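Long-range contacts in tyrocidine synthetase 3 (Brevibacillus brevis, PDB 2JGP), which forms part of the nonribosomal peptide synthetase that makes the antibiotic tyrocidine, pairing a peptidyl carrier domain with a peptide bond-forming condensation domain: residues R146-R151 with Q252-A257; M220-S225 with M370-L375. All coordinates share one frame; numbering follows the deposited sequence. Where two conformers were deposited one is given.

Contact 1: residues R146-R151 with Q252-A257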
ATOM      1  N   ARG A 146     -14.300 -11.388  16.292  1.00 60.35           N
ATOM      2  CA  ARG A 146     -14.382 -11.556  14.836  1.00 60.54           C
ATOM      3  C   ARG A 146     -13.025 -11.667  14.146  1.00 60.36           C
ATOM      4  O   ARG A 146     -12.856 -12.480  13.235  1.00 60.02           O
ATOM      5  CB  ARG A 146     -15.165 -10.386  14.223  1.00 60.70           C
ATOM      6  CG  ARG A 146     -15.181 -10.330  12.701  1.00 61.12           C
ATOM      7  CD  ARG A 146     -16.124  -9.226  12.234  1.00 62.58           C
ATOM      8  NE  ARG A 146     -16.010  -8.940  10.804  1.00 62.68           N
ATOM      9  CZ  ARG A 146     -16.527  -9.700   9.842  1.00 62.50           C
ATOM     10  NH1 ARG A 146     -17.154 -10.830  10.134  1.00 62.82           N
ATOM     11  NH2 ARG A 146     -16.383  -9.339   8.577  1.00 63.11           N
ATOM     12  N   HIS A 147     -12.074 -10.836  14.562  1.00 60.70           N
ATOM     13  CA  HIS A 147     -10.801 -10.702  13.857  1.00 60.70           C
ATOM     14  C   HIS A 147      -9.665 -11.367  14.625  1.00 60.70           C
ATOM     15  O   HIS A 147      -9.268 -10.884  15.682  1.00 60.33           O
ATOM     16  CB  HIS A 147     -10.494  -9.217  13.631  1.00 60.88           C
ATOM     17  CG  HIS A 147     -11.458  -8.537  12.711  1.00 60.76           C
ATOM     18  ND1 HIS A 147     -11.572  -8.867  11.377  1.00 61.79           N
ATOM     19  CD2 HIS A 147     -12.363  -7.555  12.932  1.00 61.75           C
ATOM     20  CE1 HIS A 147     -12.502  -8.116  10.817  1.00 62.08           C
ATOM     21  NE2 HIS A 147     -12.998  -7.310  11.738  1.00 61.88           N
ATOM     22  N   GLU A 148      -9.143 -12.475  14.088  1.00 60.85           N
ATOM     23  CA  GLU A 148      -8.098 -13.252  14.761  1.00 60.80           C
ATOM     24  C   GLU A 148      -6.856 -12.431  15.063  1.00 60.70           C
ATOM     25  O   GLU A 148      -6.144 -12.723  16.029  1.00 60.79           O
ATOM     26  CB  GLU A 148      -7.678 -14.478  13.940  1.00 61.30           C
ATOM     27  CG  GLU A 148      -8.555 -15.687  14.118  1.00 62.94           C
ATOM     28  CD  GLU A 148      -7.978 -16.954  13.492  1.00 65.28           C
ATOM     29  OE1 GLU A 148      -6.959 -16.889  12.765  1.00 65.71           O
ATOM     30  OE2 GLU A 148      -8.570 -18.026  13.730  1.00 68.31           O
ATOM     31  N   SER A 149      -6.577 -11.427  14.235  1.00 60.13           N
ATOM     32  CA  SER A 149      -5.428 -10.557  14.474  1.00 59.91           C
ATOM     33  C   SER A 149      -5.547  -9.819  15.813  1.00 59.25           C
ATOM     34  O   SER A 149      -4.538  -9.514  16.446  1.00 59.36           O
ATOM     35  CB  SER A 149      -5.248  -9.565  13.325  1.00 60.00           C
ATOM     36  OG  SER A 149      -4.787 -10.240  12.159  1.00 60.78           O
ATOM     37  N   LEU A 150      -6.776  -9.549  16.244  1.00 58.97           N
ATOM     38  CA  LEU A 150      -7.012  -8.918  17.548  1.00 58.69           C
ATOM     39  C   LEU A 150      -6.962  -9.910  18.722  1.00 58.75           C
ATOM     40  O   LEU A 150      -7.136  -9.514  19.884  1.00 58.37           O
ATOM     41  CB  LEU A 150      -8.360  -8.181  17.549  1.00 58.69           C
ATOM     42  CG  LEU A 150      -8.494  -7.051  16.522  1.00 58.93           C
ATOM     43  CD1 LEU A 150      -9.827  -6.337  16.691  1.00 59.55           C
ATOM     44  CD2 LEU A 150      -7.319  -6.063  16.622  1.00 59.50           C
ATOM     45  N   ARG A 151      -6.751 -11.191  18.423  1.00 58.62           N
ATOM     46  CA  ARG A 151      -6.547 -12.211  19.451  1.00 58.78           C
ATOM     47  C   ARG A 151      -5.184 -12.890  19.284  1.00 58.55           C
ATOM     48  O   ARG A 151      -4.962 -13.991  19.787  1.00 58.27           O
ATOM     49  CB  ARG A 151      -7.681 -13.236  19.394  1.00 58.81           C
ATOM     50  CG  ARG A 151      -9.022 -12.642  19.814  1.00 60.03           C
ATOM     51  CD  ARG A 151     -10.185 -13.617  19.673  1.00 60.43           C
ATOM     52  NE  ARG A 151     -10.617 -13.812  18.281  1.00 61.24           N
ATOM     53  CZ  ARG A 151     -10.433 -14.918  17.561  1.00 61.40           C
ATOM     54  NH1 ARG A 151      -9.797 -15.973  18.058  1.00 61.40           N
ATOM     55  NH2 ARG A 151     -10.888 -14.968  16.318  1.00 62.50           N
ATOM     56  N   GLN A 252      -8.202 -16.021   6.919  1.00 62.72           N
ATOM     57  CA  GLN A 252      -7.651 -15.221   8.018  0.50 62.42           C
ATOM     58  C   GLN A 252      -6.172 -14.931   7.812  1.00 62.12           C
ATOM     59  O   GLN A 252      -5.534 -15.481   6.918  1.00 61.50           O
ATOM     60  CB  GLN A 252      -7.903 -15.900   9.368  0.50 62.66           C
ATOM     61  CG  GLN A 252      -9.182 -15.419  10.061  0.50 63.09           C
ATOM     62  CD  GLN A 252      -9.042 -14.033  10.675  0.50 63.49           C
ATOM     63  OE1 GLN A 252      -7.971 -13.405  10.610  0.50 64.77           O
ATOM     64  NE2 GLN A 252     -10.130 -13.540  11.272  0.50 61.37           N
ATOM     65  N   TYR A 253      -5.626 -14.026   8.624  1.00 61.48           N
ATOM     66  CA  TYR A 253      -4.232 -13.617   8.447  1.00 61.23           C
ATOM     67  C   TYR A 253      -3.270 -14.800   8.530  1.00 60.86           C
ATOM     68  O   TYR A 253      -2.334 -14.887   7.743  1.00 60.88           O
ATOM     69  CB  TYR A 253      -3.810 -12.535   9.450  1.00 61.56           C
ATOM     70  CG  TYR A 253      -2.524 -11.857   9.043  1.00 61.15           C
ATOM     71  CD1 TYR A 253      -2.530 -10.837   8.104  1.00 62.38           C
ATOM     72  CD2 TYR A 253      -1.295 -12.258   9.566  1.00 62.05           C
ATOM     73  CE1 TYR A 253      -1.361 -10.224   7.700  1.00 61.98           C
ATOM     74  CE2 TYR A 253      -0.121 -11.644   9.174  1.00 62.07           C
ATOM     75  CZ  TYR A 253      -0.157 -10.623   8.239  1.00 61.96           C
ATOM     76  OH  TYR A 253       1.003  -9.997   7.845  1.00 62.12           O
ATOM     77  N   LYS A 254      -3.503 -15.724   9.456  1.00 60.72           N
ATOM     78  CA  LYS A 254      -2.593 -16.867   9.615  1.00 60.79           C
ATOM     79  C   LYS A 254      -2.547 -17.736   8.353  1.00 60.40           C
ATOM     80  O   LYS A 254      -1.521 -18.349   8.064  1.00 60.04           O
ATOM     81  CB  LYS A 254      -2.952 -17.708  10.844  1.00 61.19           C
ATOM     82  CG  LYS A 254      -4.264 -18.476  10.778  1.00 62.13           C
ATOM     83  CD  LYS A 254      -4.522 -19.135  12.127  1.00 63.68           C
ATOM     84  CE  LYS A 254      -5.648 -20.146  12.068  1.00 64.95           C
ATOM     85  NZ  LYS A 254      -6.960 -19.514  11.790  1.00 65.64           N
ATOM     86  N   ASP A 255      -3.650 -17.765   7.605  1.00 60.32           N
ATOM     87  CA  ASP A 255      -3.707 -18.481   6.326  1.00 60.59           C
ATOM     88  C   ASP A 255      -2.748 -17.833   5.328  1.00 60.48           C
ATOM     89  O   ASP A 255      -2.001 -18.524   4.623  1.00 60.66           O
ATOM     90  CB  ASP A 255      -5.131 -18.477   5.749  1.00 60.39           C
ATOM     91  CG  ASP A 255      -6.146 -19.150   6.659  1.00 61.73           C
ATOM     92  OD1 ASP A 255      -5.813 -20.177   7.298  1.00 61.09           O
ATOM     93  OD2 ASP A 255      -7.307 -18.670   6.706  1.00 60.88           O
ATOM     94  N   PHE A 256      -2.777 -16.504   5.269  1.00 60.52           N
ATOM     95  CA  PHE A 256      -1.844 -15.746   4.441  1.00 60.47           C
ATOM     96  C   PHE A 256      -0.402 -15.984   4.880  1.00 60.18           C
ATOM     97  O   PHE A 256       0.463 -16.215   4.042  1.00 60.08           O
ATOM     98  CB  PHE A 256      -2.171 -14.237   4.476  1.00 60.56           C
ATOM     99  CG  PHE A 256      -1.048 -13.357   3.995  1.00 61.23           C
ATOM    100  CD1 PHE A 256      -0.754 -13.257   2.637  1.00 62.20           C
ATOM    101  CD2 PHE A 256      -0.292 -12.619   4.892  1.00 61.23           C
ATOM    102  CE1 PHE A 256       0.276 -12.457   2.196  1.00 62.78           C
ATOM    103  CE2 PHE A 256       0.736 -11.817   4.460  1.00 62.02           C
ATOM    104  CZ  PHE A 256       1.028 -11.729   3.113  1.00 62.78           C
ATOM    105  N   ALA A 257      -0.144 -15.918   6.190  1.00 59.88           N
ATOM    106  CA  ALA A 257       1.214 -16.116   6.726  1.00 59.66           C
ATOM    107  C   ALA A 257       1.787 -17.510   6.439  1.00 59.23           C
ATOM    108  O   ALA A 257       2.960 -17.653   6.061  1.00 58.75           O
ATOM    109  CB  ALA A 257       1.245 -15.820   8.232  1.00 59.59           C
TER
HETATM  110  O   HOH W   1      -5.050 -15.052  11.791  1.00 34.24           O
HETATM  111  O   HOH W   2      -7.698 -10.572  11.569  1.00 36.56           O

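Contact 2: residues M220-S225 with M370-L375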
ATOM      1  N   MET A 220      -3.537   0.413  18.496  1.00 62.07           N
ATOM      2  CA  MET A 220      -3.239  -0.984  18.237  1.00 61.99           C
ATOM      3  C   MET A 220      -1.846  -1.065  17.670  1.00 61.81           C
ATOM      4  O   MET A 220      -1.290  -0.049  17.230  1.00 61.70           O
ATOM      5  CB  MET A 220      -4.270  -1.608  17.280  1.00 62.43           C
ATOM      6  CG  MET A 220      -4.259  -1.071  15.854  1.00 63.23           C
ATOM      7  SD  MET A 220      -5.750  -1.493  14.905  1.00 65.36           S
ATOM      8  CE  MET A 220      -6.882  -0.217  15.470  1.00 66.74           C
ATOM      9  N   HIS A 221      -1.274  -2.263  17.705  1.00 61.36           N
ATOM     10  CA  HIS A 221       0.093  -2.449  17.275  1.00 61.06           C
ATOM     11  C   HIS A 221       0.129  -2.787  15.785  1.00 61.02           C
ATOM     12  O   HIS A 221      -0.688  -3.562  15.302  1.00 60.50           O
ATOM     13  CB  HIS A 221       0.771  -3.541  18.091  1.00 61.38           C
ATOM     14  CG  HIS A 221       2.257  -3.543  17.948  1.00 60.54           C
ATOM     15  ND1 HIS A 221       2.904  -4.236  16.948  1.00 60.15           N
ATOM     16  CD2 HIS A 221       3.222  -2.903  18.649  1.00 60.73           C
ATOM     17  CE1 HIS A 221       4.205  -4.041  17.052  1.00 60.20           C
ATOM     18  NE2 HIS A 221       4.425  -3.237  18.076  1.00 60.03           N
ATOM     19  N   HIS A 222       1.085  -2.200  15.067  1.00 60.73           N
ATOM     20  CA  HIS A 222       1.130  -2.324  13.605  1.00 61.03           C
ATOM     21  C   HIS A 222       1.404  -3.753  13.114  1.00 61.14           C
ATOM     22  O   HIS A 222       1.202  -4.045  11.933  1.00 61.14           O
ATOM     23  CB  HIS A 222       2.167  -1.361  13.003  1.00 61.22           C
ATOM     24  CG  HIS A 222       1.772  -0.818  11.661  1.00 61.99           C
ATOM     25  ND1 HIS A 222       1.257  -1.615  10.661  1.00 61.51           N
ATOM     26  CD2 HIS A 222       1.802   0.441  11.161  1.00 62.49           C
ATOM     27  CE1 HIS A 222       1.005  -0.874   9.596  1.00 62.77           C
ATOM     28  NE2 HIS A 222       1.314   0.379   9.876  1.00 62.41           N
ATOM     29  N   SER A 223       1.854  -4.634  14.006  1.00 61.16           N
ATOM     30  CA  SER A 223       2.085  -6.049  13.667  1.00 61.22           C
ATOM     31  C   SER A 223       0.800  -6.829  13.368  1.00 61.19           C
ATOM     32  O   SER A 223       0.850  -7.904  12.764  1.00 61.46           O
ATOM     33  CB  SER A 223       2.845  -6.756  14.799  1.00 61.26           C
ATOM     34  OG  SER A 223       2.092  -6.734  16.002  1.00 61.47           O
ATOM     35  N   ILE A 224      -0.345  -6.303  13.799  1.00 61.43           N
ATOM     36  CA  ILE A 224      -1.641  -6.973  13.583  1.00 61.58           C
ATOM     37  C   ILE A 224      -2.658  -6.107  12.826  1.00 61.64           C
ATOM     38  O   ILE A 224      -3.853  -6.413  12.785  1.00 61.68           O
ATOM     39  CB  ILE A 224      -2.219  -7.526  14.924  1.00 61.68           C
ATOM     40  CG1 ILE A 224      -2.330  -6.456  16.013  1.00 62.25           C
ATOM     41  CG2 ILE A 224      -1.340  -8.649  15.437  1.00 61.22           C
ATOM     42  CD1 ILE A 224      -3.396  -5.430  15.778  1.00 62.83           C
ATOM     43  N   SER A 225      -2.181  -5.038  12.199  1.00 61.58           N
ATOM     44  CA  SER A 225      -3.068  -4.115  11.502  1.00 61.64           C
ATOM     45  C   SER A 225      -2.328  -3.319  10.430  1.00 61.65           C
ATOM     46  O   SER A 225      -1.119  -3.480  10.247  1.00 61.36           O
ATOM     47  CB  SER A 225      -3.728  -3.177  12.515  1.00 61.83           C
ATOM     48  OG  SER A 225      -4.792  -2.456  11.939  1.00 62.14           O
ATOM     49  N   MET A 370      -1.514  -7.021   8.762  1.00 61.59           N
ATOM     50  CA  MET A 370      -0.453  -6.225   8.169  1.00 61.80           C
ATOM     51  C   MET A 370      -0.176  -6.703   6.737  1.00 61.65           C
ATOM     52  O   MET A 370       0.526  -7.700   6.536  1.00 61.44           O
ATOM     53  CB  MET A 370       0.810  -6.339   9.029  1.00 62.33           C
ATOM     54  CG  MET A 370       2.032  -5.670   8.445  1.00 63.29           C
ATOM     55  SD  MET A 370       1.725  -3.958   8.000  1.00 65.52           S
ATOM     56  CE  MET A 370       3.239  -3.593   7.115  1.00 66.58           C
ATOM     57  N   PHE A 371      -0.729  -5.995   5.753  1.00 61.69           N
ATOM     58  CA  PHE A 371      -0.560  -6.358   4.333  1.00 61.80           C
ATOM     59  C   PHE A 371       0.253  -5.348   3.524  1.00 61.95           C
ATOM     60  O   PHE A 371       0.905  -5.719   2.536  1.00 61.81           O
ATOM     61  CB  PHE A 371      -1.925  -6.544   3.667  1.00 62.00           C
ATOM     62  CG  PHE A 371      -2.665  -7.769   4.133  1.00 62.47           C
ATOM     63  CD1 PHE A 371      -3.691  -7.668   5.068  1.00 61.50           C
ATOM     64  CD2 PHE A 371      -2.335  -9.020   3.639  1.00 62.67           C
ATOM     65  CE1 PHE A 371      -4.372  -8.798   5.500  1.00 61.82           C
ATOM     66  CE2 PHE A 371      -3.009 -10.149   4.068  1.00 62.70           C
ATOM     67  CZ  PHE A 371      -4.035 -10.036   5.002  1.00 62.20           C
ATOM     68  N   VAL A 372       0.219  -4.083   3.930  1.00 61.27           N
ATOM     69  CA  VAL A 372       0.852  -3.021   3.161  1.00 61.33           C
ATOM     70  C   VAL A 372       2.305  -3.372   2.828  1.00 61.40           C
ATOM     71  O   VAL A 372       3.055  -3.826   3.684  1.00 61.07           O
ATOM     72  CB  VAL A 372       0.741  -1.648   3.870  1.00 61.22           C
ATOM     73  CG1 VAL A 372       1.487  -1.653   5.196  1.00 61.44           C
ATOM     74  CG2 VAL A 372       1.253  -0.544   2.961  1.00 61.67           C
ATOM     75  N   ASN A 373       2.652  -3.211   1.558  1.00 61.77           N
ATOM     76  CA  ASN A 373       3.968  -3.551   1.019  1.00 62.68           C
ATOM     77  C   ASN A 373       4.455  -2.302   0.311  1.00 62.54           C
ATOM     78  O   ASN A 373       3.652  -1.437  -0.017  1.00 62.92           O
ATOM     79  CB  ASN A 373       3.839  -4.717   0.022  1.00 62.84           C
ATOM     80  CG  ASN A 373       5.180  -5.378  -0.330  1.00 64.44           C
ATOM     81  OD1 ASN A 373       6.188  -5.217   0.366  1.00 65.75           O
ATOM     82  ND2 ASN A 373       5.176  -6.156  -1.417  1.00 65.97           N
ATOM     83  N   THR A 374       5.758  -2.187   0.095  1.00 62.78           N
ATOM     84  CA  THR A 374       6.299  -1.078  -0.683  1.00 62.77           C
ATOM     85  C   THR A 374       7.082  -1.660  -1.848  1.00 62.21           C
ATOM     86  O   THR A 374       7.807  -2.656  -1.696  1.00 62.86           O
ATOM     87  CB  THR A 374       7.205  -0.157   0.152  1.00 63.18           C
ATOM     88  OG1 THR A 374       6.491   0.311   1.300  1.00 63.73           O
ATOM     89  CG2 THR A 374       7.658   1.048  -0.675  1.00 63.90           C
ATOM     90  N   LEU A 375       6.897  -1.062  -3.017  1.00 60.86           N
ATOM     91  CA  LEU A 375       7.667  -1.417  -4.188  1.00 60.09           C
ATOM     92  C   LEU A 375       8.661  -0.299  -4.458  1.00 59.30           C
ATOM     93  O   LEU A 375       8.291   0.869  -4.445  1.00 59.28           O
ATOM     94  CB  LEU A 375       6.753  -1.586  -5.397  1.00 59.98           C
ATOM     95  CG  LEU A 375       5.534  -2.489  -5.203  1.00 60.69           C
ATOM     96  CD1 LEU A 375       4.706  -2.501  -6.486  1.00 61.36           C
ATOM     97  CD2 LEU A 375       5.945  -3.895  -4.782  1.00 60.98           C
TER
HETATM   98  O   HOH W   3      -1.015  -8.870  10.760  1.00 33.72           O

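Contact 1: residues R146-R151 with Q252-A257
Arg-146 and Gln-252 meet through backbone and amide: the carbonyl O of Arg-146 stands 3.5 Å from Gln-252 NE2, where the turn ending helix 133-146 faces the N-terminus of helix 253-263 in the condensation domain. The Arg-146 side chain points the other way, to a salt bridge with Glu-236, which also accepts a bond from the ring of His-147. Glu-148 and Gln-252 cover the largest areas. The CG of Glu-148 lies beside its own backbone N (chi1 -84°), and the extended chain then runs past the Gln-252 amide; carboxylate and amide planes are 23° apart and stacked. Two conformers of Gln-252 were deposited, so the contacts of its amide hold for the conformer given. At the tip, Lys-254 NZ meets Glu-148 OE1 at 2.8 Å, on the syn lone pair, in a salt bridge; the bond from the same NZ to OE2 is weak. Glu-148 OE1 also accepts from a water, 2.8 Å away, which itself accepts from Lys-254 N. Ser-149 follows: its OG packs 3.7 Å from Tyr-253 CB while bonding to Val-368 O, and a second water joins Ser-149 N to Gln-252 OE1. That OE1 also accepts from Tyr-253 N at 3.1 Å, and at this helix start Gln-252 N, of the N-cap residue, reaches the side-chain OD2 of Asp-255 at 2.8 Å with a nearly straight N-H...O angle of 171°.

Contact 2: residues M220-S225 with M370-L375
The carbonyl O of Ser-223, which packs near Met-370 CB, is gripped twice: Gln-103 NE2 bonds to it, and a water donates to it at 2.9 Å. The same water accepts from Met-370 N, 2.8 Å away, and so bridges the two backbones, between which no direct hydrogen bond is found. Two residues further along, a CA-H...O contact brings Met-370 CA to 3.5 Å from Ser-225 O; the 127° angle at the hydrogen marks it as a bent approach. The segment 220-225 holds most of the HHxxxDG signature of condensation domains, His-221 and His-222 being its two histidines and Asp-226 its aspartate. His-221 is turned inward: its ND1 takes a bond from Ser-223 N at 3.1 Å and pairs with Ser-223 OG at 2.8 Å. Asp-110 bonds to His-221 NE2, so both ring nitrogens are engaged, and Asp-226 reaches across to segment 370-375, its OD2 accepting from the backbone N of both Phe-371 and Val-372. His-222 instead meets Met-370. The methionine chain, with CG anti to the backbone N, bends at chi2 (53°) and brings SD to 3.5 Å from His-222 CE1. This sulfur-aromatic approach is oblique, SD lying 4.3 Å from the ring centroid and 67° off the ring normal. A sulfate, probably from the crystallisation liquor, comes within about 3 Å of the His-222 side chain (nearest atoms).

In the fold
The centres of contacts 1 and 2 lie 13 Å apart, and their segments alternate along the chain. Three kinds of evidence show that they touch. Tyr-253 OH of contact 1 is 2.7 Å from Met-370 O of contact 2, a probable hydrogen bond, and also bonds to Ser-100. Phe-371 packs against helix 253-263: it meets the Tyr-253 ring edge-to-face, with Phe-371 CZ 3.5 Å from Tyr-253 CD1, and the Phe-256 ring with planes about 55° apart. On the other pair of segments, Ser-149 O packs 3.4 Å from Ile-224 CB. Contact 2 holds the histidines of the active-site signature of this family; through the Tyr-253 to Met-370 and Ser-149 to Ile-224 touches, contact 1 borders that region.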